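Local coordinates for putative endonuclease/exonuclease/phosphatase family protein (Bacteroides vulgatus ATCC 8482, PDB 3G6S) that probably hydrolyses phosphodiester bonds in nucleic acids, acting as an endonuclease or an RNA exonuclease of the DNase I-like superfamily, at residues 208-213 against 250-255; 114-119 against 139-144; 6-11 against 224-229. All coordinates share one frame; numbering follows the deposited sequence.

Interaction 1 (208-213 against 250-255); sequences TFHDFA and DHNPQL
His210 spreads its imidazole over the carbonyl of Asp250. From CB, chi1 (46°) puts CG between the backbone N and the carbonyl carbon, and the turn about chi2 (70°) lays a ring face on Asp250 O. Atom by atom, CG stands 3.6 Å from Asp250 O, ND1 accepts from Ala213 N at 2.9 Å, and CE1 comes within 3.2 Å of Asp250 O, which sits over the ring centre. CD2 lies beside the Asn252 amide, nearest OD1 (3.5 Å). NE2, at the tip, makes a weak bond of 3.2 Å to Asn252 OD1, while Asn252 ND2 is taken up by Glu242. A histidine suits the place because it offers a flat face and two ring nitrogens at once. The same Asp250 O receives His210 N almost in line with the C=O, and Asp211 N only weakly. Phe212 presents its face to the methylene of Asp250, CB lying 3.8 Å from the ring centroid, a CH-pi contact. Next door, Phe209 CD1 lies over one face of the His251 ring, 3.4 Å from CE1, the planes inclined at 54°. His251 ND1 donates to Asp250 OD1 at 2.7 Å, reaching it from above the carboxylate plane, and this bond restrains the imidazole's rotation. Ser249, Asp250 and His251 spell the Ser-Asp-His signature of the DNase I-like family, which in relatives lies at the active site.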
# COMPACT_ATOMS: atom_id res chain seq x y z
N THR A 208 -4.99 8.60 9.12
CA THR A 208 -5.13 7.23 8.67
C THR A 208 -4.98 6.17 9.77
O THR A 208 -5.13 4.96 9.52
CB THR A 208 -4.09 6.95 7.53
OG1 THR A 208 -4.24 5.61 7.04
CG2 THR A 208 -2.68 7.12 8.04
N PHE A 209 -4.70 6.60 10.99
CA PHE A 209 -4.58 5.66 12.10
C PHE A 209 -5.37 6.16 13.30
O PHE A 209 -5.21 7.30 13.73
CB PHE A 209 -3.12 5.47 12.49
CG PHE A 209 -2.92 4.40 13.53
CD1 PHE A 209 -3.19 3.07 13.22
CD2 PHE A 209 -2.48 4.73 14.81
CE1 PHE A 209 -3.04 2.07 14.19
CE2 PHE A 209 -2.32 3.75 15.79
CZ PHE A 209 -2.60 2.41 15.48
N HIS A 210 -6.24 5.31 13.85
CA HIS A 210 -7.06 5.69 14.99
C HIS A 210 -7.09 4.60 16.06
O HIS A 210 -7.75 4.75 17.08
CB HIS A 210 -8.48 5.98 14.49
CG HIS A 210 -9.01 4.94 13.55
ND1 HIS A 210 -9.33 3.66 13.95
CD2 HIS A 210 -9.22 4.98 12.21
CE1 HIS A 210 -9.71 2.96 12.90
NE2 HIS A 210 -9.65 3.73 11.83
N ASP A 211 -6.37 3.51 15.80
CA ASP A 211 -6.29 2.37 16.72
C ASP A 211 -7.67 1.85 17.11
O ASP A 211 -7.98 1.67 18.28
CB ASP A 211 -5.49 2.78 17.98
CG ASP A 211 -5.28 1.62 18.94
OD1 ASP A 211 -5.03 0.49 18.48
OD2 ASP A 211 -5.34 1.84 20.17
N PHE A 212 -8.51 1.59 16.11
CA PHE A 212 -9.86 1.09 16.34
C PHE A 212 -10.73 2.13 17.05
O PHE A 212 -11.43 1.82 18.01
CB PHE A 212 -9.83 -0.21 17.15
CG PHE A 212 -9.32 -1.39 16.38
CD1 PHE A 212 -9.98 -1.83 15.24
CD2 PHE A 212 -8.19 -2.07 16.80
CE1 PHE A 212 -9.52 -2.94 14.52
CE2 PHE A 212 -7.71 -3.18 16.09
CZ PHE A 212 -8.39 -3.61 14.94
N ALA A 213 -10.66 3.36 16.55
CA ALA A 213 -11.42 4.49 17.10
C ALA A 213 -11.17 4.76 18.58
O ALA A 213 -12.04 5.28 19.27
CB ALA A 213 -12.91 4.28 16.85
N ASP A 250 -7.80 -0.88 12.16
CA ASP A 250 -7.34 0.18 13.04
C ASP A 250 -6.84 1.34 12.17
O ASP A 250 -6.58 2.43 12.67
CB ASP A 250 -6.23 -0.30 13.99
CG ASP A 250 -5.15 -1.07 13.28
OD1 ASP A 250 -4.99 -0.88 12.05
OD2 ASP A 250 -4.45 -1.86 13.94
N HIS A 251 -6.72 1.08 10.87
CA HIS A 251 -6.29 2.09 9.91
C HIS A 251 -7.44 2.50 9.00
O HIS A 251 -8.45 1.80 8.89
CB HIS A 251 -5.17 1.56 9.02
CG HIS A 251 -3.81 1.58 9.65
ND1 HIS A 251 -3.40 0.64 10.57
CD2 HIS A 251 -2.75 2.39 9.45
CE1 HIS A 251 -2.15 0.87 10.90
NE2 HIS A 251 -1.73 1.93 10.24
N ASN A 252 -7.27 3.65 8.35
CA ASN A 252 -8.24 4.14 7.39
C ASN A 252 -7.61 4.02 6.00
O ASN A 252 -6.46 4.41 5.80
CB ASN A 252 -8.60 5.61 7.65
CG ASN A 252 -9.73 5.77 8.66
OD1 ASN A 252 -10.49 4.83 8.93
ND2 ASN A 252 -9.87 6.98 9.20
N PRO A 253 -8.33 3.47 5.03
CA PRO A 253 -7.78 3.32 3.68
C PRO A 253 -7.70 4.69 2.99
O PRO A 253 -8.45 5.61 3.33
CB PRO A 253 -8.78 2.41 3.00
CG PRO A 253 -10.08 2.87 3.62
CD PRO A 253 -9.72 2.99 5.09
N GLN A 254 -6.79 4.82 2.03
CA GLN A 254 -6.66 6.07 1.28
C GLN A 254 -6.92 5.80 -0.20
O GLN A 254 -6.12 5.13 -0.86
CB GLN A 254 -5.26 6.66 1.44
CG GLN A 254 -5.21 8.13 1.03
CD GLN A 254 -3.81 8.63 0.66
OE1 GLN A 254 -2.82 8.28 1.30
NE2 GLN A 254 -3.74 9.46 -0.37
N LEU A 255 -8.03 6.30 -0.73
CA LEU A 255 -8.33 6.09 -2.14
C LEU A 255 -7.78 7.22 -3.00
O LEU A 255 -7.57 8.34 -2.51
CB LEU A 255 -9.84 5.97 -2.38
CG LEU A 255 -10.64 5.05 -1.45
CD1 LEU A 255 -12.00 4.74 -2.07
CD2 LEU A 255 -9.87 3.75 -1.22
O HOH W 1 -11.53 1.92 9.57

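Interaction 2 (114-119 against 139-144); sequences CVRIAT and FDHVGE
Arg116 lays its guanidinium across the backbone between Phe139 and Asp140, with Phe139 O 3.5 Å above the plane, toward the rim. The conformation explains this: CG is anti to the carbonyl carbon, and a bend at chi2 (-66°) swings CD to 3.9 Å from Phe139 O. The rest of the chain is extended, with NE 3.8 Å from Asp140 CA. Contact is thus made by the flat surface, not by N-H bonds. Asp140 OD2 lies 4.3 Å from Arg116 NH2 but well out of the guanidinium plane, so charge alone links the two. In the alpha/beta-sandwich of the DNase I-like fold, the 139-144 loop leads from strand 131-138 into helix 144-161, and an Asx turn shapes it: Asp140 OD2 accepts from Val142 N at 3.1 Å. An alanine at Arg116 would probably open a gap over the Phe139 carbonyl and leave Asp140 without this nearby positive charge. His141 CG lies between its backbone N and carbonyl carbon (chi1 54°), and the ring edge meets the guanidinium, CD2 to Arg116 NH2 3.8 Å, planes 78° apart. Val142 CG2 lies 3.4 Å above one face of that imidazole, toward its rim.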
# COMPACT_ATOMS: atom_id res chain seq x y z
N CYS A 114 11.98 -5.20 12.60
CA CYS A 114 11.21 -6.30 12.03
C CYS A 114 11.53 -6.38 10.54
O CYS A 114 11.73 -5.35 9.89
CB CYS A 114 9.70 -6.05 12.17
SG CYS A 114 9.08 -5.90 13.85
N VAL A 115 11.58 -7.59 10.00
CA VAL A 115 11.87 -7.76 8.58
C VAL A 115 10.79 -7.02 7.76
O VAL A 115 9.60 -7.08 8.08
CB VAL A 115 11.89 -9.27 8.19
CG1 VAL A 115 10.59 -9.94 8.59
CG2 VAL A 115 12.13 -9.41 6.69
N ARG A 116 11.22 -6.32 6.72
CA ARG A 116 10.29 -5.57 5.89
C ARG A 116 10.43 -5.90 4.40
O ARG A 116 11.49 -6.34 3.96
CB ARG A 116 10.50 -4.06 6.11
CG ARG A 116 10.25 -3.62 7.55
CD ARG A 116 8.80 -3.79 7.97
NE ARG A 116 8.63 -3.72 9.41
CZ ARG A 116 7.46 -3.67 10.04
NH1 ARG A 116 6.32 -3.68 9.35
NH2 ARG A 116 7.42 -3.62 11.37
N ILE A 117 9.36 -5.71 3.64
CA ILE A 117 9.39 -6.00 2.21
C ILE A 117 8.58 -5.02 1.37
O ILE A 117 7.80 -4.21 1.87
CB ILE A 117 8.82 -7.40 1.89
CG1 ILE A 117 7.37 -7.49 2.39
CG2 ILE A 117 9.70 -8.48 2.49
CD1 ILE A 117 6.69 -8.79 2.06
N ALA A 118 8.77 -5.14 0.06
CA ALA A 118 8.05 -4.33 -0.92
C ALA A 118 7.67 -5.30 -2.03
O ALA A 118 8.51 -6.08 -2.48
CB ALA A 118 8.94 -3.22 -1.46
N THR A 119 6.42 -5.29 -2.45
CA THR A 119 5.98 -6.16 -3.54
C THR A 119 5.63 -5.22 -4.70
O THR A 119 4.97 -4.20 -4.50
CB THR A 119 4.75 -7.02 -3.14
OG1 THR A 119 5.17 -8.04 -2.23
CG2 THR A 119 4.12 -7.67 -4.37
N PHE A 139 6.94 -0.02 5.85
CA PHE A 139 8.18 0.42 6.51
C PHE A 139 8.29 0.08 8.00
O PHE A 139 7.30 -0.25 8.66
CB PHE A 139 8.34 1.93 6.33
CG PHE A 139 8.97 2.33 5.02
CD1 PHE A 139 8.78 1.57 3.88
CD2 PHE A 139 9.72 3.49 4.93
CE1 PHE A 139 9.34 1.96 2.66
CE2 PHE A 139 10.28 3.89 3.72
CZ PHE A 139 10.09 3.12 2.58
N ASP A 140 9.52 0.16 8.52
CA ASP A 140 9.81 -0.10 9.93
C ASP A 140 9.46 1.14 10.76
O ASP A 140 9.78 2.26 10.37
CB ASP A 140 11.29 -0.43 10.11
CG ASP A 140 11.65 -0.78 11.56
OD1 ASP A 140 12.85 -0.86 11.88
OD2 ASP A 140 10.73 -0.99 12.38
N HIS A 141 8.82 0.93 11.91
CA HIS A 141 8.43 2.05 12.77
C HIS A 141 9.58 2.53 13.66
O HIS A 141 9.61 3.69 14.07
CB HIS A 141 7.24 1.65 13.64
CG HIS A 141 7.47 0.41 14.42
ND1 HIS A 141 7.46 0.38 15.80
CD2 HIS A 141 7.73 -0.86 14.02
CE1 HIS A 141 7.70 -0.85 16.21
NE2 HIS A 141 7.87 -1.62 15.15
N VAL A 142 10.52 1.64 13.94
CA VAL A 142 11.66 1.99 14.78
C VAL A 142 12.93 2.40 14.01
O VAL A 142 13.56 3.40 14.34
CB VAL A 142 12.03 0.84 15.74
CG1 VAL A 142 13.25 1.22 16.56
CG2 VAL A 142 10.85 0.53 16.66
N GLY A 143 13.27 1.63 12.98
CA GLY A 143 14.46 1.92 12.20
C GLY A 143 14.48 3.19 11.37
O GLY A 143 13.84 3.27 10.32
N GLU A 144 15.22 4.19 11.82
CA GLU A 144 15.30 5.44 11.08
C GLU A 144 16.10 5.30 9.81
O GLU A 144 15.62 5.60 8.72
CB GLU A 144 15.95 6.54 11.93
CG GLU A 144 15.02 7.14 12.94
CD GLU A 144 15.36 8.59 13.22
OE1 GLU A 144 15.30 9.41 12.27
OE2 GLU A 144 15.69 8.92 14.38

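Interaction 3 (6-11 against 224-229); sequences WATFNI and DFIFVT
The Asp224 carboxylate and the Asn10 side chain are the flat groups here: Asn10 CB lies 4.4 Å from Asp224 OD2, off the carboxylate plane. The contact is the face-to-face packing of the two sheets at the core of the DNase I-like alpha/beta-sandwich, strand 6-10 from one and strand 224-228 from the other. On the same side of the carboxylate plane as Asn10 CB, a water gives a proton to Asp224 OD2 at 2.7 Å, and Thr208 OG1 bonds to OD1. The amide of Asn10 is used elsewhere, OD1 by Arg12 N and ND2 by Glu46 and Asp172. The strand axes approach to 7.4 Å and their directions differ by 151°. Such a close approach suits a small beta-branched residue, and Thr8 points at its counterpart Ile226 with little bulk. Thr8 OG1, anti to the backbone N (chi1 179°), donates to the water at 2.7 Å and bonds to Gln45, so the hydroxyl is satisfied within a buried interface. The methyl is left to pack against carbon, and Ile226, branched and apolar, receives it. The two side chains run antiparallel, side by side, with Thr8 CG2 3.7 Å from Ile226 CG1 and 3.9 Å from Phe225 O.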
# COMPACT_ATOMS: atom_id res chain seq x y z
N TRP A 6 -6.89 3.81 -7.39
CA TRP A 6 -5.89 3.16 -6.57
C TRP A 6 -6.21 3.27 -5.08
O TRP A 6 -6.96 4.16 -4.67
CB TRP A 6 -4.55 3.84 -6.85
CG TRP A 6 -3.37 2.92 -6.91
CD1 TRP A 6 -2.72 2.33 -5.85
CD2 TRP A 6 -2.65 2.54 -8.08
NE1 TRP A 6 -1.65 1.60 -6.31
CE2 TRP A 6 -1.59 1.70 -7.68
CE3 TRP A 6 -2.82 2.81 -9.45
CZ2 TRP A 6 -0.68 1.15 -8.58
CZ3 TRP A 6 -1.92 2.26 -10.35
CH2 TRP A 6 -0.87 1.43 -9.91
N ALA A 7 -5.65 2.37 -4.28
CA ALA A 7 -5.88 2.42 -2.83
C ALA A 7 -4.82 1.68 -2.02
O ALA A 7 -4.35 0.61 -2.41
CB ALA A 7 -7.26 1.85 -2.51
N THR A 8 -4.44 2.27 -0.90
CA THR A 8 -3.48 1.66 0.01
C THR A 8 -4.24 1.42 1.31
O THR A 8 -4.95 2.31 1.79
CB THR A 8 -2.25 2.57 0.29
OG1 THR A 8 -1.37 1.91 1.21
CG2 THR A 8 -2.69 3.91 0.90
N PHE A 9 -4.10 0.23 1.88
CA PHE A 9 -4.84 -0.08 3.09
C PHE A 9 -4.20 -1.14 3.99
O PHE A 9 -3.90 -2.26 3.56
CB PHE A 9 -6.25 -0.51 2.69
CG PHE A 9 -7.15 -0.80 3.84
CD1 PHE A 9 -7.16 0.03 4.96
CD2 PHE A 9 -8.03 -1.87 3.79
CE1 PHE A 9 -8.02 -0.21 6.02
CE2 PHE A 9 -8.91 -2.13 4.85
CZ PHE A 9 -8.91 -1.29 5.97
N ASN A 10 -3.99 -0.78 5.25
CA ASN A 10 -3.42 -1.68 6.25
C ASN A 10 -4.65 -2.35 6.88
O ASN A 10 -5.49 -1.67 7.46
CB ASN A 10 -2.65 -0.89 7.33
CG ASN A 10 -1.92 -1.79 8.33
OD1 ASN A 10 -2.42 -2.86 8.71
ND2 ASN A 10 -0.76 -1.35 8.77
N ILE A 11 -4.76 -3.66 6.76
CA ILE A 11 -5.92 -4.34 7.29
C ILE A 11 -5.80 -4.87 8.72
O ILE A 11 -6.75 -5.43 9.25
CB ILE A 11 -6.32 -5.50 6.38
CG1 ILE A 11 -5.22 -6.55 6.35
CG2 ILE A 11 -6.56 -4.99 4.97
CD1 ILE A 11 -5.61 -7.79 5.60
N ASP A 224 -0.04 6.66 6.31
CA ASP A 224 -0.18 5.88 5.09
C ASP A 224 -0.18 6.83 3.91
O ASP A 224 -0.84 7.86 3.94
CB ASP A 224 -1.48 5.06 5.15
CG ASP A 224 -1.45 4.02 6.28
OD1 ASP A 224 -2.03 4.29 7.36
OD2 ASP A 224 -0.83 2.95 6.10
N PHE A 225 0.57 6.50 2.86
CA PHE A 225 0.64 7.40 1.71
C PHE A 225 0.56 6.74 0.35
O PHE A 225 0.80 5.54 0.19
CB PHE A 225 1.95 8.21 1.74
CG PHE A 225 2.18 8.95 3.02
CD1 PHE A 225 1.90 10.32 3.11
CD2 PHE A 225 2.69 8.29 4.14
CE1 PHE A 225 2.14 11.02 4.30
CE2 PHE A 225 2.93 8.97 5.33
CZ PHE A 225 2.65 10.34 5.41
N ILE A 226 0.23 7.56 -0.64
CA ILE A 226 0.18 7.15 -2.02
C ILE A 226 1.10 8.11 -2.77
O ILE A 226 0.85 9.32 -2.83
CB ILE A 226 -1.24 7.25 -2.62
CG1 ILE A 226 -2.16 6.26 -1.90
CG2 ILE A 226 -1.20 6.93 -4.12
CD1 ILE A 226 -3.60 6.24 -2.44
N PHE A 227 2.19 7.59 -3.32
CA PHE A 227 3.13 8.44 -4.05
C PHE A 227 3.06 8.12 -5.54
O PHE A 227 2.95 6.96 -5.93
CB PHE A 227 4.56 8.21 -3.54
CG PHE A 227 4.78 8.69 -2.14
CD1 PHE A 227 4.84 10.06 -1.86
CD2 PHE A 227 4.90 7.78 -1.09
CE1 PHE A 227 5.02 10.51 -0.57
CE2 PHE A 227 5.09 8.22 0.21
CZ PHE A 227 5.15 9.59 0.48
N VAL A 228 3.14 9.16 -6.37
CA VAL A 228 3.08 8.96 -7.81
C VAL A 228 4.11 9.77 -8.59
O VAL A 228 4.50 10.85 -8.17
CB VAL A 228 1.69 9.34 -8.38
CG1 VAL A 228 0.60 8.54 -7.67
CG2 VAL A 228 1.46 10.83 -8.23
N THR A 229 4.54 9.24 -9.73
CA THR A 229 5.50 9.94 -10.56
C THR A 229 4.85 11.20 -11.15
O THR A 229 3.63 11.23 -11.34
CB THR A 229 6.05 9.00 -11.65
OG1 THR A 229 4.98 8.22 -12.20
CG2 THR A 229 7.09 8.06 -11.04
O HOH W 2 -1.97 1.87 3.85

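In the fold
Along the chain the segments of interactions 1 and 3 alternate, whereas interaction 2 falls between the two halves of interaction 3 and is complete before interaction 1 begins. Interactions 1 and 3 have centres 12 Å apart and touch: strands 2-10 and 254-260 are neighbours in the seven-stranded sheet, and Gln254 N lies 3.1 Å from Thr8 O, a probable hydrogen bond. Interaction 2 stands apart, its centre about 16 Å from that of interaction 3 and 19 Å from that of interaction 1, sharing the six-stranded sheet with strand 224-228. Interaction 3 joins both sheets near the chain's centre; the others lie in loop regions farther out, consistent with an active site where loops at one end of the packed sheets meet.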